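Local coordinates for cytoplasmic protein (Cryptococcus neoformans var. grubii serotype A, PDB 7LPO) that probably hydrolyses the beta-glucosidic bond of steryl glucosides, as a fungal sterylglucosidase of glycoside hydrolase family 5, at residues 292-298 / 313-317; 174-178 / 201-207. All blocks are in the same frame, centred on the assembly; numbering follows the deposited sequence.

How the contacts relate
Contact 1 pairs the short edge strand 294-295 with strand 311-319 of a three-stranded antiparallel sheet; contact 2 fits loop 174-178 against the start of helix 206-221. Their centres lie 11 Å apart, about 25 and 21 Å from the centre of the chain and on the same side of it. Segment 292-298 is the side of contact 1 that faces contact 2. Its Pro-295 O probably accepts a weak hydrogen bond from His-205 NE2 at 3.3 Å. Pro-295 CB packs 3.4 Å from Tyr-178 OH, and Pro-297 CD 3.6 Å from His-205 NE2. The sheet is thus joined to a loop region of what is probably a TIM-barrel catalytic domain, as in family 5 relatives.

Contact 1 of 2, residues 292-298 / 313-317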
loop_
_atom_site.group_PDB
_atom_site.type_symbol
_atom_site.label_atom_id
_atom_site.label_comp_id
_atom_site.label_asym_id
_atom_site.label_seq_id
_atom_site.Cartn_x
_atom_site.Cartn_y
_atom_site.Cartn_z
ATOM N N LYS A 292 1.830 0.472 -19.082
ATOM C CA LYS A 292 0.933 0.391 -20.223
ATOM C C LYS A 292 0.617 -1.074 -20.459
ATOM O O LYS A 292 1.529 -1.901 -20.546
ATOM C CB LYS A 292 1.545 1.002 -21.479
ATOM C CG LYS A 292 2.126 2.384 -21.272
ATOM C CD LYS A 292 2.786 2.883 -22.540
ATOM C CE LYS A 292 4.241 3.231 -22.295
ATOM N NZ LYS A 292 4.777 4.122 -23.356
ATOM N N LYS A 293 -0.665 -1.394 -20.566
ATOM C CA LYS A 293 -1.068 -2.763 -20.834
ATOM C C LYS A 293 -2.502 -2.753 -21.326
ATOM O O LYS A 293 -3.349 -2.045 -20.771
ATOM C CB LYS A 293 -0.943 -3.650 -19.594
ATOM C CG LYS A 293 -1.516 -5.039 -19.804
ATOM C CD LYS A 293 -0.815 -6.063 -18.941
ATOM C CE LYS A 293 -1.144 -7.467 -19.419
ATOM N NZ LYS A 293 -0.650 -8.503 -18.483
ATOM N N GLY A 294 -2.765 -3.543 -22.361
ATOM C CA GLY A 294 -4.069 -3.567 -22.971
ATOM C C GLY A 294 -4.306 -2.305 -23.772
ATOM O O GLY A 294 -3.374 -1.535 -24.055
ATOM N N PRO A 295 -5.564 -2.067 -24.149
ATOM C CA PRO A 295 -5.881 -0.869 -24.942
ATOM C C PRO A 295 -5.590 0.387 -24.140
ATOM O O PRO A 295 -6.080 0.554 -23.025
ATOM C CB PRO A 295 -7.378 -1.011 -25.247
ATOM C CG PRO A 295 -7.746 -2.430 -24.846
ATOM C CD PRO A 295 -6.766 -2.837 -23.783
ATOM N N SER A 296 -4.796 1.280 -24.723
ATOM C CA SER A 296 -4.275 2.445 -24.011
ATOM C C SER A 296 -4.556 3.711 -24.808
ATOM O O SER A 296 -3.714 4.176 -25.587
ATOM C CB SER A 296 -2.779 2.294 -23.744
ATOM O OG SER A 296 -2.496 1.030 -23.158
ATOM N N PRO A 297 -5.727 4.305 -24.634
ATOM C CA PRO A 297 -5.989 5.584 -25.308
ATOM C C PRO A 297 -5.106 6.686 -24.739
ATOM O O PRO A 297 -4.812 6.720 -23.542
ATOM C CB PRO A 297 -7.476 5.853 -25.039
ATOM C CG PRO A 297 -7.894 4.900 -23.981
ATOM C CD PRO A 297 -6.902 3.763 -23.926
ATOM N N THR A 298 -4.639 7.565 -25.624
ATOM C CA THR A 298 -4.010 8.803 -25.194
ATOM C C THR A 298 -5.043 9.644 -24.449
ATOM O O THR A 298 -6.245 9.385 -24.552
ATOM C CB THR A 298 -3.484 9.563 -26.405
ATOM O OG1 THR A 298 -4.586 9.937 -27.244
ATOM C CG2 THR A 298 -2.522 8.687 -27.210
ATOM N N VAL A 313 -7.130 2.551 -30.812
ATOM C CA VAL A 313 -6.129 2.862 -29.796
ATOM C C VAL A 313 -5.018 1.828 -29.810
ATOM O O VAL A 313 -5.230 0.655 -30.131
ATOM C CB VAL A 313 -6.762 2.950 -28.390
ATOM C CG1 VAL A 313 -7.986 3.852 -28.421
ATOM C CG2 VAL A 313 -7.131 1.574 -27.871
ATOM N N GLN A 314 -3.820 2.281 -29.452
ATOM C CA GLN A 314 -2.679 1.391 -29.289
ATOM C C GLN A 314 -2.924 0.453 -28.116
ATOM O O GLN A 314 -3.448 0.858 -27.076
ATOM C CB GLN A 314 -1.397 2.198 -29.050
ATOM C CG GLN A 314 -1.204 3.390 -29.993
ATOM C CD GLN A 314 -0.187 4.427 -29.480
ATOM O OE1 GLN A 314 -0.565 5.452 -28.885
ATOM N NE2 GLN A 314 1.103 4.167 -29.718
ATOM N N ALA A 315 -2.568 -0.813 -28.290
ATOM C CA ALA A 315 -2.587 -1.774 -27.200
ATOM C C ALA A 315 -1.157 -2.179 -26.883
ATOM O O ALA A 315 -0.298 -2.228 -27.769
ATOM C CB ALA A 315 -3.418 -3.009 -27.538
ATOM N N TRP A 316 -0.906 -2.468 -25.609
ATOM C CA TRP A 316 0.438 -2.727 -25.122
ATOM C C TRP A 316 0.526 -4.083 -24.445
ATOM O O TRP A 316 -0.365 -4.465 -23.685
ATOM C CB TRP A 316 0.871 -1.645 -24.138
ATOM C CG TRP A 316 1.111 -0.354 -24.809
ATOM C CD1 TRP A 316 0.180 0.578 -25.166
ATOM C CD2 TRP A 316 2.371 0.153 -25.227
ATOM N NE1 TRP A 316 0.790 1.644 -25.779
ATOM C CE2 TRP A 316 2.139 1.407 -25.831
ATOM C CE3 TRP A 316 3.676 -0.329 -25.143
ATOM C CZ2 TRP A 316 3.170 2.187 -26.353
ATOM C CZ3 TRP A 316 4.692 0.435 -25.657
ATOM C CH2 TRP A 316 4.438 1.685 -26.262
ATOM N N ASN A 317 1.628 -4.787 -24.706
ATOM C CA ASN A 317 1.975 -6.016 -24.014
ATOM C C ASN A 317 3.134 -5.737 -23.071
ATOM O O ASN A 317 3.957 -4.854 -23.322
ATOM C CB ASN A 317 2.367 -7.114 -25.006
ATOM C CG ASN A 317 1.258 -7.431 -25.993
ATOM O OD1 ASN A 317 0.092 -7.540 -25.618
ATOM N ND2 ASN A 317 1.620 -7.581 -27.265
HETATM O O HOH W 1 -3.543 4.948 -28.339
#
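The indole of Trp-316 carries Lys-292 on one face: CD sits over the six-membered ring, 3.8 Å from its centroid, in a CH-pi contact. Gly-294 O lies at the edge of the ring near its plane, and Ser-296 OG approaches obliquely. The motif is an antiparallel beta pairing at the margin of a three-stranded sheet, with strand 294-295 outermost and strand 322-331 on the far side of 311-319. The lysine runs alongside the tryptophan, and a bend at its third torsion (chi3 -123°) leaves NZ above the indole in an off-centre cation-pi contact, 4.2 Å from the six-ring centroid; NZ also makes a weak hydrogen bond to Pro-286 O.

Gly-294 and Trp-316 form the hydrogen-bonded pair. Gly-294 N reaches Trp-316 O at 2.9 Å on an in-plane lone pair, and Trp-316 N returns a bond to Gly-294 O at 3.1 Å. Positive phi (73°) at Gly-294 suits a residue without a side chain. Pro-295 and Ala-315 are the following non-hydrogen-bonded pair; beyond them the pairing closes with Ser-296 N bonded to Gln-314 O at 2.7 Å, and a water links Ser-296 O to Gln-314 N. Val-313 uses both branches: CG2 touches Pro-295 CB at 3.7 Å, while CG1 faces Pro-297 CB. Thr-298 OG1 caps Glu-301 N at the start of helix 299-306. Gly-294 O is gripped twice, with Ser-296 OG donating to it at 2.9 Å from the opposite face of the carbonyl plane to Trp-316 N.

Contact 2 of 2, residues 174-178 / 201-207; sequences TAAAY and TNYTHLA
Ala-176 O is held by two donors: Ala-207 N at 3.1 Å, and a water at 2.8 Å that also donates to Asn-202 O. The carbonyl thereby meets the first turn of helix 206-221, whose N-cap residue is His-205. A second water takes the N-H of Leu-206 and donates to Ala-175 O, so loop carbonyls serve two amides of the helix start, one directly and one through solvent. Around these bonds the methyl of Ala-176 packs on the CB atoms of Leu-206 and Ala-207.

Asn-202, within the 3-10 turn, grips both backbone polar groups of Tyr-178. With CG anti to its own carbonyl carbon (chi1 -80°), the amide extends to the loop; OD1 accepts from Tyr-178 N on an in-plane lone pair at 2.7 Å, nearly straight (169°), and ND2 donates to Tyr-178 O at 3.1 Å.

The imidazole of His-205 lies obliquely to the Tyr-178 ring, planes at 62° and centroids 4.8 Å apart, and Trp-183 meets the same tyrosine edge-to-face. At the imidazole edge, CD2 points in plane to Ala-175 O at 3.0 Å. ND1 donates to Thr-201 O at 2.9 Å, from above the carbonyl plane, which limits rotation of the ring; NE2 faces Pro-295 O in a weak, probable bond. The paired bonds of Asn-202 likewise settle its amide: a flip would turn NH2 toward the Tyr-178 N-H and oxygen toward its carbonyl.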
loop_
_atom_site.group_PDB
_atom_site.type_symbol
_atom_site.label_atom_id
_atom_site.label_comp_id
_atom_site.label_asym_id
_atom_site.label_seq_id
_atom_site.Cartn_x
_atom_site.Cartn_y
_atom_site.Cartn_z
ATOM N N THR A 174 -17.297 3.469 -22.789
ATOM C CA THR A 174 -16.345 4.487 -23.215
ATOM C C THR A 174 -14.893 4.118 -22.918
ATOM O O THR A 174 -13.989 4.878 -23.270
ATOM C CB THR A 174 -16.659 5.828 -22.536
ATOM O OG1 THR A 174 -16.484 5.696 -21.118
ATOM C CG2 THR A 174 -18.086 6.301 -22.847
ATOM N N ALA A 175 -14.641 2.983 -22.279
ATOM C CA ALA A 175 -13.294 2.627 -21.856
ATOM C C ALA A 175 -12.728 3.653 -20.877
ATOM O O ALA A 175 -11.513 3.826 -20.770
ATOM C CB ALA A 175 -12.368 2.470 -23.065
ATOM N N ALA A 176 -13.605 4.354 -20.159
ATOM C CA ALA A 176 -13.155 5.317 -19.163
ATOM C C ALA A 176 -12.598 4.624 -17.930
ATOM O O ALA A 176 -11.819 5.227 -17.194
ATOM C CB ALA A 176 -14.312 6.241 -18.780
ATOM N N ALA A 177 -12.991 3.380 -17.691
ATOM C CA ALA A 177 -12.403 2.539 -16.661
ATOM C C ALA A 177 -12.671 1.090 -17.038
ATOM O O ALA A 177 -13.684 0.783 -17.677
ATOM C CB ALA A 177 -12.977 2.844 -15.274
ATOM N N TYR A 178 -11.759 0.202 -16.638
ATOM C CA TYR A 178 -11.935 -1.234 -16.811
ATOM C C TYR A 178 -12.279 -1.820 -15.449
ATOM O O TYR A 178 -11.458 -1.786 -14.526
ATOM C CB TYR A 178 -10.689 -1.898 -17.386
ATOM C CG TYR A 178 -10.397 -1.530 -18.812
ATOM C CD1 TYR A 178 -11.415 -1.474 -19.760
ATOM C CD2 TYR A 178 -9.096 -1.232 -19.218
ATOM C CE1 TYR A 178 -11.155 -1.122 -21.066
ATOM C CE2 TYR A 178 -8.821 -0.894 -20.531
ATOM C CZ TYR A 178 -9.853 -0.842 -21.446
ATOM O OH TYR A 178 -9.594 -0.510 -22.751
ATOM N N THR A 201 -3.765 0.303 -14.935
ATOM C CA THR A 201 -3.877 1.246 -16.048
ATOM C C THR A 201 -5.086 2.169 -15.922
ATOM O O THR A 201 -5.184 3.156 -16.667
ATOM C CB THR A 201 -3.952 0.501 -17.396
ATOM O OG1 THR A 201 -5.198 -0.207 -17.519
ATOM C CG2 THR A 201 -2.793 -0.478 -17.535
ATOM N N ASN A 202 -6.015 1.872 -15.013
ATOM C CA ASN A 202 -7.138 2.777 -14.808
ATOM C C ASN A 202 -6.662 4.168 -14.420
ATOM O O ASN A 202 -7.324 5.153 -14.743
ATOM C CB ASN A 202 -8.092 2.192 -13.766
ATOM C CG ASN A 202 -9.020 1.130 -14.368
ATOM O OD1 ASN A 202 -9.666 1.362 -15.382
ATOM N ND2 ASN A 202 -9.062 -0.033 -13.763
ATOM N N TYR A 203 -5.489 4.281 -13.791
ATOM C CA TYR A 203 -4.963 5.606 -13.454
ATOM C C TYR A 203 -4.761 6.478 -14.689
ATOM O O TYR A 203 -4.762 7.709 -14.577
ATOM C CB TYR A 203 -3.628 5.507 -12.705
ATOM C CG TYR A 203 -3.742 5.117 -11.250
ATOM C CD1 TYR A 203 -4.409 5.932 -10.328
ATOM C CD2 TYR A 203 -3.170 3.943 -10.790
ATOM C CE1 TYR A 203 -4.514 5.574 -8.992
ATOM C CE2 TYR A 203 -3.260 3.578 -9.461
ATOM C CZ TYR A 203 -3.943 4.384 -8.563
ATOM O OH TYR A 203 -4.034 3.991 -7.240
ATOM N N THR A 204 -4.585 5.870 -15.858
ATOM C CA THR A 204 -4.359 6.601 -17.097
ATOM C C THR A 204 -5.492 6.380 -18.092
ATOM O O THR A 204 -5.289 6.474 -19.303
ATOM C CB THR A 204 -3.011 6.221 -17.722
ATOM O OG1 THR A 204 -2.930 4.810 -17.943
ATOM C CG2 THR A 204 -1.853 6.630 -16.803
ATOM N N HIS A 205 -6.690 6.091 -17.596
ATOM C CA HIS A 205 -7.903 6.181 -18.392
ATOM C C HIS A 205 -8.752 7.342 -17.884
ATOM O O HIS A 205 -8.493 7.921 -16.827
ATOM C CB HIS A 205 -8.684 4.872 -18.349
ATOM C CG HIS A 205 -8.117 3.798 -19.224
ATOM N ND1 HIS A 205 -6.880 3.240 -19.001
ATOM C CD2 HIS A 205 -8.622 3.164 -20.310
ATOM C CE1 HIS A 205 -6.647 2.302 -19.902
ATOM N NE2 HIS A 205 -7.690 2.236 -20.709
ATOM N N LEU A 206 -9.808 7.645 -18.636
ATOM C CA LEU A 206 -10.447 8.958 -18.551
ATOM C C LEU A 206 -11.074 9.230 -17.185
ATOM O O LEU A 206 -11.034 10.363 -16.690
ATOM C CB LEU A 206 -11.497 9.080 -19.656
ATOM C CG LEU A 206 -12.369 10.341 -19.637
ATOM C CD1 LEU A 206 -11.481 11.564 -19.697
ATOM C CD2 LEU A 206 -13.380 10.368 -20.783
ATOM N N ALA A 207 -11.681 8.223 -16.562
ATOM C CA ALA A 207 -12.370 8.493 -15.304
ATOM C C ALA A 207 -11.382 8.920 -14.225
ATOM O O ALA A 207 -11.558 9.960 -13.577
ATOM C CB ALA A 207 -13.169 7.266 -14.860
HETATM O O HOH W 2 -9.847 6.287 -21.223
HETATM O O HOH W 3 -10.194 5.312 -14.957
#